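Local atomic coordinates of mandelate racemase/muconate lactonizing enzyme (Jannaschia sp., PDB entry 4J3Z), a protein that probably catalyses an isomerase or lyase step of the enolase superfamily, in which a proton next to a substrate carboxylate is abstracted; its own substrate is not established. Residues Pro231-Pro237 with Ile255-Glu261; Arg278-Ala283 with Ala305-His310; Phe10-Pro15 with Ala374-Tyr379. All coordinates share one frame; numbering follows the deposited sequence.

Contact 1: Pro231-Pro237 with Ile255-Glu261; sequences PLWYEEP and IPIATGE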
ATOM      1  N   PRO D 231     -22.348  21.031  -1.028  1.00 23.74           N
ATOM      2  CA  PRO D 231     -21.357  22.133  -1.076  1.00 23.37           C
ATOM      3  C   PRO D 231     -20.239  21.859  -2.082  1.00 23.43           C
ATOM      4  O   PRO D 231     -19.742  20.723  -2.154  1.00 23.05           O
ATOM      5  CB  PRO D 231     -20.774  22.147   0.336  1.00 22.97           C
ATOM      6  CG  PRO D 231     -20.981  20.761   0.851  1.00 23.81           C
ATOM      7  CD  PRO D 231     -22.236  20.230   0.206  1.00 23.59           C
ATOM      8  N   LEU D 232     -19.848  22.884  -2.847  1.00 23.19           N
ATOM      9  CA  LEU D 232     -18.783  22.734  -3.849  1.00 23.57           C
ATOM     10  C   LEU D 232     -17.462  22.326  -3.225  1.00 24.11           C
ATOM     11  O   LEU D 232     -16.652  21.644  -3.878  1.00 25.10           O
ATOM     12  CB  LEU D 232     -18.582  24.013  -4.666  1.00 24.00           C
ATOM     13  CG  LEU D 232     -17.718  23.947  -5.941  1.00 23.62           C
ATOM     14  CD1 LEU D 232     -18.082  25.042  -6.922  1.00 22.79           C
ATOM     15  CD2 LEU D 232     -16.239  24.029  -5.636  1.00 24.99           C
ATOM     16  N   TRP D 233     -17.223  22.756  -1.983  1.00 22.72           N
ATOM     17  CA  TRP D 233     -16.028  22.330  -1.272  1.00 22.57           C
ATOM     18  C   TRP D 233     -16.110  22.391   0.252  1.00 23.76           C
ATOM     19  O   TRP D 233     -16.947  23.093   0.826  1.00 25.99           O
ATOM     20  CB  TRP D 233     -14.761  23.035  -1.802  1.00 23.12           C
ATOM     21  CG  TRP D 233     -14.546  24.498  -1.440  1.00 22.18           C
ATOM     22  CD1 TRP D 233     -14.766  25.100  -0.228  1.00 22.16           C
ATOM     23  CD2 TRP D 233     -13.990  25.512  -2.292  1.00 22.02           C
ATOM     24  NE1 TRP D 233     -14.407  26.429  -0.282  1.00 21.78           N
ATOM     25  CE2 TRP D 233     -13.929  26.709  -1.537  1.00 21.70           C
ATOM     26  CE3 TRP D 233     -13.556  25.532  -3.627  1.00 22.21           C
ATOM     27  CZ2 TRP D 233     -13.452  27.911  -2.074  1.00 21.28           C
ATOM     28  CZ3 TRP D 233     -13.072  26.728  -4.157  1.00 22.57           C
ATOM     29  CH2 TRP D 233     -13.035  27.904  -3.376  1.00 22.09           C
ATOM     30  N   TYR D 234     -15.233  21.623   0.885  1.00 23.12           N
ATOM     31  CA  TYR D 234     -15.025  21.641   2.314  1.00 23.42           C
ATOM     32  C   TYR D 234     -13.586  22.110   2.527  1.00 24.62           C
ATOM     33  O   TYR D 234     -12.629  21.391   2.210  1.00 23.43           O
ATOM     34  CB  TYR D 234     -15.242  20.239   2.879  1.00 23.03           C
ATOM     35  CG  TYR D 234     -15.257  20.134   4.381  1.00 23.94           C
ATOM     36  CD1 TYR D 234     -15.045  21.244   5.190  1.00 24.83           C
ATOM     37  CD2 TYR D 234     -15.491  18.912   4.996  1.00 25.01           C
ATOM     38  CE1 TYR D 234     -15.052  21.134   6.573  1.00 25.74           C
ATOM     39  CE2 TYR D 234     -15.502  18.793   6.377  1.00 25.36           C
ATOM     40  CZ  TYR D 234     -15.281  19.907   7.159  1.00 25.71           C
ATOM     41  OH  TYR D 234     -15.300  19.791   8.531  1.00 25.76           O
ATOM     42  N   GLU D 235     -13.423  23.348   2.937  1.00 26.02           N
ATOM     43  CA  GLU D 235     -12.128  23.979   2.949  1.00 25.86           C
ATOM     44  C   GLU D 235     -11.519  23.965   4.323  1.00 26.16           C
ATOM     45  O   GLU D 235     -12.142  24.302   5.252  1.00 26.16           O
ATOM     46  CB  GLU D 235     -12.234  25.373   2.347  1.00 27.90           C
ATOM     47  CG  GLU D 235     -11.250  26.389   2.844  1.00 28.85           C
ATOM     48  CD  GLU D 235     -11.615  27.795   2.505  1.00 30.69           C
ATOM     49  OE1 GLU D 235     -12.735  28.019   2.102  1.00 31.79           O
ATOM     50  OE2 GLU D 235     -10.761  28.661   2.656  1.00 32.81           O
ATOM     51  N   GLU D 236     -10.276  23.541   4.399  1.00 26.49           N
ATOM     52  CA  GLU D 236      -9.459  23.588   5.611  1.00 26.38           C
ATOM     53  C   GLU D 236     -10.121  22.939   6.788  1.00 26.15           C
ATOM     54  O   GLU D 236     -10.377  23.544   7.782  1.00 26.34           O
ATOM     55  CB  GLU D 236      -8.921  25.001   5.930  1.00 26.68           C
ATOM     56  CG  GLU D 236      -7.738  25.457   5.097  1.00 27.37           C
ATOM     57  CD  GLU D 236      -6.770  26.321   5.857  1.00 28.70           C
ATOM     58  OE1 GLU D 236      -7.229  27.223   6.535  1.00 29.61           O
ATOM     59  OE2 GLU D 236      -5.566  26.110   5.810  1.00 28.84           O
ATOM     60  N   PRO D 237     -10.442  21.688   6.599  1.00 25.81           N
ATOM     61  CA  PRO D 237     -11.197  20.926   7.586  1.00 25.38           C
ATOM     62  C   PRO D 237     -10.418  20.689   8.873  1.00 26.62           C
ATOM     63  O   PRO D 237     -10.997  20.663   9.972  1.00 26.40           O
ATOM     64  CB  PRO D 237     -11.426  19.576   6.889  1.00 24.91           C
ATOM     65  CG  PRO D 237     -10.328  19.455   5.900  1.00 25.02           C
ATOM     66  CD  PRO D 237     -10.048  20.859   5.440  1.00 25.81           C
ATOM     67  N   ILE D 255     -17.638  15.313  -0.506  1.00 24.03           N
ATOM     68  CA  ILE D 255     -17.439  16.746  -0.725  1.00 24.19           C
ATOM     69  C   ILE D 255     -15.974  17.009  -1.045  1.00 24.97           C
ATOM     70  O   ILE D 255     -15.112  16.698  -0.234  1.00 26.29           O
ATOM     71  CB  ILE D 255     -17.819  17.586   0.514  1.00 24.31           C
ATOM     72  CG1 ILE D 255     -19.288  17.367   0.897  1.00 23.95           C
ATOM     73  CG2 ILE D 255     -17.545  19.066   0.257  1.00 24.19           C
ATOM     74  CD1 ILE D 255     -19.606  17.803   2.312  1.00 24.18           C
ATOM     75  N   PRO D 256     -15.683  17.587  -2.225  1.00 23.95           N
ATOM     76  CA  PRO D 256     -14.299  17.930  -2.568  1.00 23.55           C
ATOM     77  C   PRO D 256     -13.590  18.693  -1.440  1.00 23.37           C
ATOM     78  O   PRO D 256     -14.216  19.513  -0.766  1.00 22.84           O
ATOM     79  CB  PRO D 256     -14.438  18.823  -3.815  1.00 23.54           C
ATOM     80  CG  PRO D 256     -15.905  18.914  -4.125  1.00 23.71           C
ATOM     81  CD  PRO D 256     -16.623  17.878  -3.322  1.00 24.12           C
ATOM     82  N   ILE D 257     -12.301  18.410  -1.230  1.00 22.98           N
ATOM     83  CA  ILE D 257     -11.553  19.033  -0.132  1.00 22.47           C
ATOM     84  C   ILE D 257     -10.604  20.105  -0.636  1.00 21.86           C
ATOM     85  O   ILE D 257      -9.662  19.814  -1.375  1.00 22.38           O
ATOM     86  CB  ILE D 257     -10.799  18.001   0.753  1.00 22.89           C
ATOM     87  CG1 ILE D 257     -11.708  16.819   1.130  1.00 23.28           C
ATOM     88  CG2 ILE D 257     -10.246  18.663   2.016  1.00 22.14           C
ATOM     89  CD1 ILE D 257     -12.842  17.147   2.088  1.00 22.67           C
ATOM     90  N   ALA D 258     -10.854  21.320  -0.219  1.00 21.93           N
ATOM     91  CA  ALA D 258     -10.025  22.435  -0.548  1.00 21.71           C
ATOM     92  C   ALA D 258      -9.183  22.910   0.614  1.00 22.16           C
ATOM     93  O   ALA D 258      -9.592  22.854   1.703  1.00 21.20           O
ATOM     94  CB  ALA D 258     -10.862  23.535  -1.099  1.00 21.87           C
ATOM     95  N   THR D 259      -7.969  23.330   0.332  1.00 22.74           N
ATOM     96  CA  THR D 259      -6.981  23.694   1.321  1.00 23.22           C
ATOM     97  C   THR D 259      -5.764  24.419   0.755  1.00 24.12           C
ATOM     98  O   THR D 259      -5.629  24.602  -0.397  1.00 25.36           O
ATOM     99  CB  THR D 259      -6.582  22.464   2.133  1.00 22.17           C
ATOM    100  OG1 THR D 259      -6.166  22.851   3.423  1.00 21.30           O
ATOM    101  CG2 THR D 259      -5.536  21.668   1.461  1.00 22.67           C
ATOM    102  N   GLY D 260      -4.847  24.774   1.621  1.00 23.81           N
ATOM    103  CA  GLY D 260      -3.601  25.361   1.225  1.00 24.94           C
ATOM    104  C   GLY D 260      -3.333  26.831   1.381  1.00 26.03           C
ATOM    105  O   GLY D 260      -2.352  27.278   0.940  1.00 26.14           O
ATOM    106  N   GLU D 261      -4.204  27.565   2.027  1.00 26.16           N
ATOM    107  CA  GLU D 261      -3.982  28.993   2.312  1.00 27.63           C
ATOM    108  C   GLU D 261      -2.883  29.200   3.346  1.00 28.00           C
ATOM    109  O   GLU D 261      -2.205  30.233   3.345  1.00 28.60           O
ATOM    110  CB  GLU D 261      -5.275  29.705   2.742  1.00 29.54           C
ATOM    111  CG  GLU D 261      -5.548  29.718   4.236  1.00 31.22           C
ATOM    112  CD  GLU D 261      -6.299  30.959   4.684  1.00 33.04           C
ATOM    113  OE1 GLU D 261      -7.539  31.000   4.519  1.00 32.75           O
ATOM    114  OE2 GLU D 261      -5.649  31.894   5.220  1.00 34.33           O
TER
HETATM  115  O   HOH W   1      -5.886  23.192   6.733  1.00 30.25           O
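Tyr234 and Glu236 pair with Pro256 and Ala258 through three backbone hydrogen bonds that join the neighbouring parallel strands 233-235 and 257-259. Tyr234 N reaches Pro256 O at 2.9 Å, Ala258 N reaches Tyr234 O at 3.0 Å, and Glu236 N reaches Ala258 O at 2.9 Å. A short CA-H...O contact from Glu235 CA also falls on Ala258 O, so two donors share that oxygen.

Apolar packing divides between the two faces of the sheet. Trp233 and Ala258 meet on the face with Glu235: the methyl CB lies over one face of the indole, 4.1 Å from the centroid of the five-membered ring, in a CH-pi contact. Trp233 has CG between its backbone N and carbonyl carbon (chi1 74°), which turns the indole so that NE1 makes a weak bond to Glu235 OE1. Toward the helical layer, Ile255 CG2 sits 3.7 Å from Tyr234 CB, and Ile257 CD1 touches the same CB from farther along the strand. Ile255 CD1 touches Pro231 CG at 3.6 Å, the two side chains crossing at about a right angle.

The polar groups gather at the C-terminal ends of the strands. Glu261 CG lies 3.8 Å from Glu236 OE1, the two carboxylates nearly parallel (planes 14° apart), and Arg262 forms a salt bridge with Glu236 OE1. Glu235 OE2 stands 4.4 Å from Glu261 OE1, two like charges near each other without bonding; Lys166 is a long, weak ion-pair partner of Glu235 OE2. This is a beta-alpha-beta unit of the enolase-superfamily barrel; Glu235 and Glu261 sit at strand ends where relatives carry metal-binding acids, consistent with a place in the active site.

Contact 2: Arg278-Ala283 with Ala305-His310; sequences RILQPA and AQLAPH
His310 and Ala283 meet at the C-terminal mouth of the enolase-like barrel, where parallel strands 279-280 and 306-307 end; the chain between them is largely helical, making a further beta-alpha-beta unit. The imidazole can be followed outward. His310 CB lies 3.2 Å from Pro282 O, the same oxygen that accepts the bond from His310 N. With CG anti to the backbone N (chi1 174°), the ring is carried past Ala283, whose CB approaches CG and comes within 3.4 Å of ND1, obliquely to the ring. The far edge then leaves this pair of segments: NE2 comes close to Glu261 OE1, a polar pair whose bonding is not settled, and Tyr42 meets the ring at an inclined angle. As in mandelate racemase, where a histidine at this strand end acts on the substrate, His310 probably belongs to the active site.

Farther back, backbone bonds hold the strands. Leu280 N reaches Gln306 O at 3.0 Å and Ala308 N reaches Leu280 O at 2.8 Å. On the face shared with Gln306, Ile279 CG2 packs 3.8 Å from Ala308 CB. On the opposite face Leu307 CD1 meets Pro282 CD at 3.7 Å, the two side chains crossing at about a right angle; Pro282 also packs on Phe269 of helix 266-274. Arg278 leads away to a salt bridge with Glu248 of the second subunit. At this N-terminal end Arg278 O accepts Gln306 N and also a water, which donates to that oxygen at 2.8 Å and to Gln306 OE1 at 3.1 Å.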
ATOM      1  N   ARG D 278      -8.342  18.138  -3.515  1.00 20.94           N
ATOM      2  CA  ARG D 278      -8.468  18.304  -4.963  1.00 20.01           C
ATOM      3  C   ARG D 278      -8.648  19.757  -5.347  1.00 20.85           C
ATOM      4  O   ARG D 278      -8.747  20.093  -6.532  1.00 21.29           O
ATOM      5  CB  ARG D 278      -9.589  17.421  -5.531  1.00 19.76           C
ATOM      6  CG  ARG D 278      -9.247  15.928  -5.606  1.00 19.48           C
ATOM      7  CD  ARG D 278      -8.105  15.652  -6.585  1.00 19.86           C
ATOM      8  NE  ARG D 278      -7.578  14.284  -6.475  1.00 19.73           N
ATOM      9  CZ  ARG D 278      -6.538  13.934  -5.721  1.00 19.17           C
ATOM     10  NH1 ARG D 278      -5.896  14.852  -5.008  1.00 19.27           N
ATOM     11  NH2 ARG D 278      -6.127  12.667  -5.692  1.00 18.49           N
ATOM     12  N   ILE D 279      -8.695  20.630  -4.347  1.00 21.28           N
ATOM     13  CA  ILE D 279      -8.728  22.066  -4.605  1.00 21.09           C
ATOM     14  C   ILE D 279      -7.698  22.736  -3.731  1.00 20.91           C
ATOM     15  O   ILE D 279      -7.792  22.675  -2.509  1.00 20.77           O
ATOM     16  CB  ILE D 279     -10.120  22.679  -4.338  1.00 21.31           C
ATOM     17  CG1 ILE D 279     -11.211  21.860  -5.034  1.00 21.00           C
ATOM     18  CG2 ILE D 279     -10.151  24.149  -4.744  1.00 20.31           C
ATOM     19  CD1 ILE D 279     -12.562  22.537  -5.076  1.00 21.30           C
ATOM     20  N   LEU D 280      -6.704  23.356  -4.367  1.00 22.19           N
ATOM     21  CA  LEU D 280      -5.626  24.048  -3.650  1.00 21.76           C
ATOM     22  C   LEU D 280      -5.849  25.538  -3.708  1.00 21.96           C
ATOM     23  O   LEU D 280      -6.193  26.081  -4.755  1.00 21.60           O
ATOM     24  CB  LEU D 280      -4.253  23.727  -4.251  1.00 21.30           C
ATOM     25  CG  LEU D 280      -3.912  22.246  -4.389  1.00 21.00           C
ATOM     26  CD1 LEU D 280      -2.542  22.109  -5.024  1.00 20.61           C
ATOM     27  CD2 LEU D 280      -3.982  21.526  -3.046  1.00 20.37           C
ATOM     28  N   GLN D 281      -5.628  26.194  -2.574  1.00 22.90           N
ATOM     29  CA  GLN D 281      -5.886  27.616  -2.446  1.00 23.29           C
ATOM     30  C   GLN D 281      -4.645  28.294  -1.904  1.00 24.04           C
ATOM     31  O   GLN D 281      -4.554  28.574  -0.719  1.00 25.26           O
ATOM     32  CB  GLN D 281      -7.079  27.861  -1.520  1.00 22.49           C
ATOM     33  CG  GLN D 281      -8.217  26.864  -1.690  1.00 21.86           C
ATOM     34  CD  GLN D 281      -9.195  26.918  -0.543  1.00 22.61           C
ATOM     35  OE1 GLN D 281      -8.812  26.843   0.624  1.00 22.91           O
ATOM     36  NE2 GLN D 281     -10.468  27.055  -0.866  1.00 23.68           N
ATOM     37  N   PRO D 282      -3.663  28.554  -2.768  1.00 24.21           N
ATOM     38  CA  PRO D 282      -2.555  29.266  -2.181  1.00 24.51           C
ATOM     39  C   PRO D 282      -2.935  30.712  -1.902  1.00 25.67           C
ATOM     40  O   PRO D 282      -3.758  31.299  -2.618  1.00 24.97           O
ATOM     41  CB  PRO D 282      -1.469  29.183  -3.262  1.00 24.15           C
ATOM     42  CG  PRO D 282      -2.201  28.997  -4.534  1.00 23.94           C
ATOM     43  CD  PRO D 282      -3.451  28.239  -4.193  1.00 24.23           C
ATOM     44  N   ALA D 283      -2.361  31.268  -0.840  1.00 27.13           N
ATOM     45  CA  ALA D 283      -2.282  32.710  -0.699  1.00 28.12           C
ATOM     46  C   ALA D 283      -0.926  33.035  -1.290  1.00 29.87           C
ATOM     47  O   ALA D 283       0.118  32.612  -0.765  1.00 31.27           O
ATOM     48  CB  ALA D 283      -2.364  33.119   0.757  1.00 28.34           C
ATOM     49  N   ALA D 305      -6.486  17.917 -10.061  1.00 23.08           N
ATOM     50  CA  ALA D 305      -6.958  18.921  -9.107  1.00 22.59           C
ATOM     51  C   ALA D 305      -7.103  20.297  -9.753  1.00 22.54           C
ATOM     52  O   ALA D 305      -6.673  20.501 -10.894  1.00 22.23           O
ATOM     53  CB  ALA D 305      -6.022  18.986  -7.904  1.00 22.00           C
ATOM     54  N   GLN D 306      -7.685  21.239  -9.004  1.00 22.91           N
ATOM     55  CA  GLN D 306      -7.950  22.604  -9.487  1.00 22.84           C
ATOM     56  C   GLN D 306      -7.349  23.674  -8.565  1.00 22.25           C
ATOM     57  O   GLN D 306      -7.046  23.401  -7.394  1.00 22.18           O
ATOM     58  CB  GLN D 306      -9.462  22.832  -9.617  1.00 23.79           C
ATOM     59  CG  GLN D 306     -10.132  22.043 -10.729  1.00 25.54           C
ATOM     60  CD  GLN D 306     -11.636  22.274 -10.795  1.00 25.95           C
ATOM     61  OE1 GLN D 306     -12.355  22.044  -9.825  1.00 26.76           O
ATOM     62  NE2 GLN D 306     -12.114  22.724 -11.944  1.00 25.31           N
ATOM     63  N   LEU D 307      -7.210  24.894  -9.091  1.00 21.81           N
ATOM     64  CA  LEU D 307      -6.642  26.024  -8.342  1.00 22.36           C
ATOM     65  C   LEU D 307      -7.662  27.102  -7.985  1.00 23.26           C
ATOM     66  O   LEU D 307      -8.447  27.541  -8.839  1.00 23.53           O
ATOM     67  CB  LEU D 307      -5.509  26.667  -9.128  1.00 22.87           C
ATOM     68  CG  LEU D 307      -4.762  27.781  -8.396  1.00 23.18           C
ATOM     69  CD1 LEU D 307      -3.508  27.217  -7.737  1.00 23.55           C
ATOM     70  CD2 LEU D 307      -4.427  28.915  -9.357  1.00 22.40           C
ATOM     71  N   ALA D 308      -7.627  27.543  -6.727  1.00 23.43           N
ATOM     72  CA  ALA D 308      -8.555  28.562  -6.235  1.00 23.91           C
ATOM     73  C   ALA D 308      -7.831  29.611  -5.390  1.00 23.23           C
ATOM     74  O   ALA D 308      -7.923  29.586  -4.154  1.00 23.09           O
ATOM     75  CB  ALA D 308      -9.676  27.907  -5.432  1.00 23.86           C
ATOM     76  N   PRO D 309      -7.124  30.554  -6.047  1.00 21.90           N
ATOM     77  CA  PRO D 309      -6.254  31.459  -5.290  1.00 22.36           C
ATOM     78  C   PRO D 309      -6.992  32.152  -4.153  1.00 23.95           C
ATOM     79  O   PRO D 309      -8.038  32.780  -4.372  1.00 24.67           O
ATOM     80  CB  PRO D 309      -5.774  32.473  -6.335  1.00 22.06           C
ATOM     81  CG  PRO D 309      -6.018  31.838  -7.653  1.00 21.55           C
ATOM     82  CD  PRO D 309      -7.162  30.886  -7.479  1.00 21.62           C
ATOM     83  N   HIS D 310      -6.441  31.998  -2.950  1.00 24.02           N
ATOM     84  CA  HIS D 310      -6.947  32.583  -1.715  1.00 23.60           C
ATOM     85  C   HIS D 310      -6.817  34.106  -1.697  1.00 24.34           C
ATOM     86  O   HIS D 310      -5.915  34.660  -2.324  1.00 24.69           O
ATOM     87  CB  HIS D 310      -6.152  31.982  -0.555  1.00 24.23           C
ATOM     88  CG  HIS D 310      -6.452  32.588   0.779  1.00 24.60           C
ATOM     89  ND1 HIS D 310      -5.726  33.639   1.297  1.00 24.29           N
ATOM     90  CD2 HIS D 310      -7.385  32.277   1.708  1.00 24.58           C
ATOM     91  CE1 HIS D 310      -6.204  33.953   2.487  1.00 24.44           C
ATOM     92  NE2 HIS D 310      -7.206  33.138   2.762  1.00 24.86           N
TER
HETATM   93  O   HOH W   2     -11.227  19.864  -7.899  1.00 15.99           O

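Contact 3: Phe10-Pro15 with Ala374-Tyr379; sequences FAVAPP and ANAHRY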
ATOM      1  N   PHE D  10       5.025  49.377   2.932  1.00 29.82           N
ATOM      2  CA  PHE D  10       3.844  50.070   3.462  1.00 30.79           C
ATOM      3  C   PHE D  10       3.010  49.140   4.348  1.00 31.78           C
ATOM      4  O   PHE D  10       2.582  48.062   3.917  1.00 31.77           O
ATOM      5  CB  PHE D  10       2.953  50.594   2.321  1.00 29.66           C
ATOM      6  CG  PHE D  10       3.590  51.670   1.483  1.00 29.92           C
ATOM      7  CD1 PHE D  10       3.524  53.006   1.867  1.00 29.16           C
ATOM      8  CD2 PHE D  10       4.242  51.353   0.296  1.00 30.70           C
ATOM      9  CE1 PHE D  10       4.097  54.002   1.095  1.00 28.53           C
ATOM     10  CE2 PHE D  10       4.827  52.347  -0.480  1.00 30.60           C
ATOM     11  CZ  PHE D  10       4.751  53.674  -0.080  1.00 29.75           C
ATOM     12  N   ALA D  11       2.785  49.559   5.589  1.00 30.97           N
ATOM     13  CA  ALA D  11       1.871  48.854   6.476  1.00 29.19           C
ATOM     14  C   ALA D  11       0.539  49.588   6.432  1.00 28.96           C
ATOM     15  O   ALA D  11       0.449  50.749   6.838  1.00 29.15           O
ATOM     16  CB  ALA D  11       2.428  48.819   7.882  1.00 29.49           C
ATOM     17  N   VAL D  12      -0.490  48.921   5.919  1.00 28.09           N
ATOM     18  CA  VAL D  12      -1.761  49.581   5.656  1.00 28.50           C
ATOM     19  C   VAL D  12      -2.901  49.030   6.525  1.00 29.25           C
ATOM     20  O   VAL D  12      -3.116  47.830   6.579  1.00 30.99           O
ATOM     21  CB  VAL D  12      -2.128  49.522   4.150  1.00 27.23           C
ATOM     22  CG1 VAL D  12      -3.431  50.253   3.893  1.00 27.44           C
ATOM     23  CG2 VAL D  12      -1.024  50.146   3.297  1.00 26.38           C
ATOM     24  N   ALA D  13      -3.611  49.920   7.210  1.00 29.45           N
ATOM     25  CA  ALA D  13      -4.798  49.549   7.995  1.00 29.41           C
ATOM     26  C   ALA D  13      -6.061  49.734   7.167  1.00 29.66           C
ATOM     27  O   ALA D  13      -6.394  50.859   6.791  1.00 29.80           O
ATOM     28  CB  ALA D  13      -4.885  50.375   9.275  1.00 28.07           C
ATOM     29  N   PRO D  14      -6.749  48.627   6.840  1.00 30.39           N
ATOM     30  CA  PRO D  14      -8.076  48.769   6.251  1.00 30.46           C
ATOM     31  C   PRO D  14      -9.017  49.443   7.243  1.00 31.42           C
ATOM     32  O   PRO D  14      -8.979  49.113   8.438  1.00 32.18           O
ATOM     33  CB  PRO D  14      -8.509  47.319   6.026  1.00 29.82           C
ATOM     34  CG  PRO D  14      -7.225  46.580   5.826  1.00 29.87           C
ATOM     35  CD  PRO D  14      -6.276  47.229   6.796  1.00 30.29           C
ATOM     36  N   PRO D  15      -9.840  50.398   6.770  1.00 30.40           N
ATOM     37  CA  PRO D  15     -10.842  50.972   7.663  1.00 32.03           C
ATOM     38  C   PRO D  15     -11.906  49.942   8.045  1.00 35.43           C
ATOM     39  O   PRO D  15     -11.994  48.884   7.404  1.00 35.26           O
ATOM     40  CB  PRO D  15     -11.463  52.104   6.830  1.00 31.01           C
ATOM     41  CG  PRO D  15     -11.162  51.767   5.409  1.00 30.71           C
ATOM     42  CD  PRO D  15      -9.840  51.042   5.444  1.00 30.53           C
ATOM     43  N   ALA D 374      -2.293  55.344   0.918  1.00 31.56           N
ATOM     44  CA  ALA D 374      -1.369  54.477   1.643  1.00 31.37           C
ATOM     45  C   ALA D 374      -1.001  55.065   2.998  1.00 31.83           C
ATOM     46  O   ALA D 374      -1.272  54.453   4.026  1.00 32.45           O
ATOM     47  CB  ALA D 374      -0.112  54.222   0.807  1.00 31.52           C
ATOM     48  N   ASN D 375      -0.398  56.255   2.992  1.00 33.21           N
ATOM     49  CA  ASN D 375       0.156  56.870   4.208  1.00 33.66           C
ATOM     50  C   ASN D 375      -0.889  57.242   5.260  1.00 33.56           C
ATOM     51  O   ASN D 375      -0.711  56.948   6.446  1.00 34.30           O
ATOM     52  CB  ASN D 375       1.043  58.076   3.853  1.00 35.78           C
ATOM     53  CG  ASN D 375       2.302  57.671   3.091  1.00 37.88           C
ATOM     54  OD1 ASN D 375       2.864  56.585   3.312  1.00 37.88           O
ATOM     55  ND2 ASN D 375       2.755  58.542   2.194  1.00 36.95           N
ATOM     56  N   ALA D 376      -1.981  57.870   4.822  1.00 32.37           N
ATOM     57  CA  ALA D 376      -3.089  58.235   5.714  1.00 31.71           C
ATOM     58  C   ALA D 376      -3.626  57.046   6.517  1.00 30.82           C
ATOM     59  O   ALA D 376      -4.166  57.215   7.614  1.00 29.17           O
ATOM     60  CB  ALA D 376      -4.214  58.882   4.913  1.00 33.00           C
ATOM     61  N   HIS D 377      -3.474  55.845   5.960  1.00 32.75           N
ATOM     62  CA  HIS D 377      -3.937  54.615   6.606  1.00 32.43           C
ATOM     63  C   HIS D 377      -2.820  53.756   7.201  1.00 35.04           C
ATOM     64  O   HIS D 377      -3.049  52.582   7.513  1.00 36.88           O
ATOM     65  CB  HIS D 377      -4.718  53.767   5.609  1.00 30.81           C
ATOM     66  CG  HIS D 377      -6.087  54.284   5.308  1.00 30.22           C
ATOM     67  ND1 HIS D 377      -6.332  55.225   4.332  1.00 29.71           N
ATOM     68  CD2 HIS D 377      -7.294  53.961   5.833  1.00 29.27           C
ATOM     69  CE1 HIS D 377      -7.630  55.470   4.277  1.00 28.69           C
ATOM     70  NE2 HIS D 377      -8.235  54.716   5.178  1.00 27.81           N
ATOM     71  N   ARG D 378      -1.622  54.319   7.355  1.00 35.17           N
ATOM     72  CA  ARG D 378      -0.485  53.563   7.888  1.00 35.98           C
ATOM     73  C   ARG D 378      -0.776  52.908   9.242  1.00 39.35           C
ATOM     74  O   ARG D 378      -1.433  53.497  10.109  1.00 38.96           O
ATOM     75  CB  ARG D 378       0.788  54.417   7.943  1.00 36.06           C
ATOM     76  CG  ARG D 378       0.867  55.370   9.116  1.00 38.25           C
ATOM     77  CD  ARG D 378       1.707  56.589   8.778  1.00 40.34           C
ATOM     78  NE  ARG D 378       1.470  57.666   9.733  1.00 40.85           N
ATOM     79  CZ  ARG D 378       0.499  58.571   9.625  1.00 41.62           C
ATOM     80  NH1 ARG D 378      -0.341  58.542   8.598  1.00 41.72           N
ATOM     81  NH2 ARG D 378       0.365  59.509  10.554  1.00 41.38           N
ATOM     82  N   TYR D 379      -0.349  51.673   9.382  1.00 43.43           N
ATOM     83  CA  TYR D 379      -0.549  50.897  10.577  1.00 45.54           C
ATOM     84  C   TYR D 379       0.301  51.367  11.759  1.00 47.71           C
ATOM     85  O   TYR D 379       1.423  51.729  11.581  1.00 48.61           O
ATOM     86  CB  TYR D 379      -0.255  49.436  10.255  1.00 44.12           C
ATOM     87  CG  TYR D 379      -0.544  48.510  11.386  1.00 43.99           C
ATOM     88  CD1 TYR D 379      -1.809  48.092  11.628  1.00 43.08           C
ATOM     89  CD2 TYR D 379       0.438  48.083  12.215  1.00 44.82           C
ATOM     90  CE1 TYR D 379      -2.081  47.261  12.661  1.00 43.14           C
ATOM     91  CE2 TYR D 379       0.161  47.258  13.242  1.00 45.27           C
ATOM     92  CZ  TYR D 379      -1.104  46.864  13.462  1.00 44.17           C
ATOM     93  OH  TYR D 379      -1.415  46.048  14.481  1.00 45.70           O
TER
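The C-terminal tail of the chain docks on the edge strand of the three-stranded sheet in the N-terminal capping domain, where Ala11 and Ala13 bond to residues just past helix 371-376. Tyr379 N reaches Ala11 O at 2.8 Å, coming from well above the carbonyl plane, and Ala13 N reaches His377 O at 2.7 Å along a straighter path; the pair forms a single bridge between Val12 and Arg378.

Ala11 CB touches Tyr379 CB at 3.6 Å; Tyr379 CG stands anti to the backbone N (chi1 -175°), and the ring presents an edge to Ala13 CB. Phe10 turns its own edge to the amide of Asn375, with CE1 3.6 Å from OD1. His377 brings its ring up to Ala13 and Pro15: CD2 lies 3.4 Å from Ala13 O and 3.9 Å from Pro15 CD, while ND1 bonds back to Ile373 O in the helix and Phe341 meets the ring. With an alanine in place of His377, Ile373 O would probably lose this side-chain donor, and Pro15 CD and the Phe341 ring the imidazole they pack against. At the solvent side Arg378 doubles back to its own helix end: NH1 meets Asn375 O at 2.7 Å within the guanidinium plane, while Arg378 N grips that oxygen from the opposite face of its carbonyl plane.

Contact 3 opens first, on strand 4-12 of the capping domain, and closes last, just after helix 371-376, so its loop encloses nearly the whole chain, including contacts 1 and 2. Within it, contact 1 closes over helix 246-252 before contact 2 opens; the two follow in series, without crossing. They meet in one barrel sheet, because strand 257-259 of contact 1 lies beside strand 279-280 of contact 2, and Thr259 O sits 2.7 Å from Gln281 N, a probable hydrogen bond. Contact 3 stands apart, its centre about 29 Å from that of contact 2, and fastens the tail that follows the barrel to the N-terminal domain.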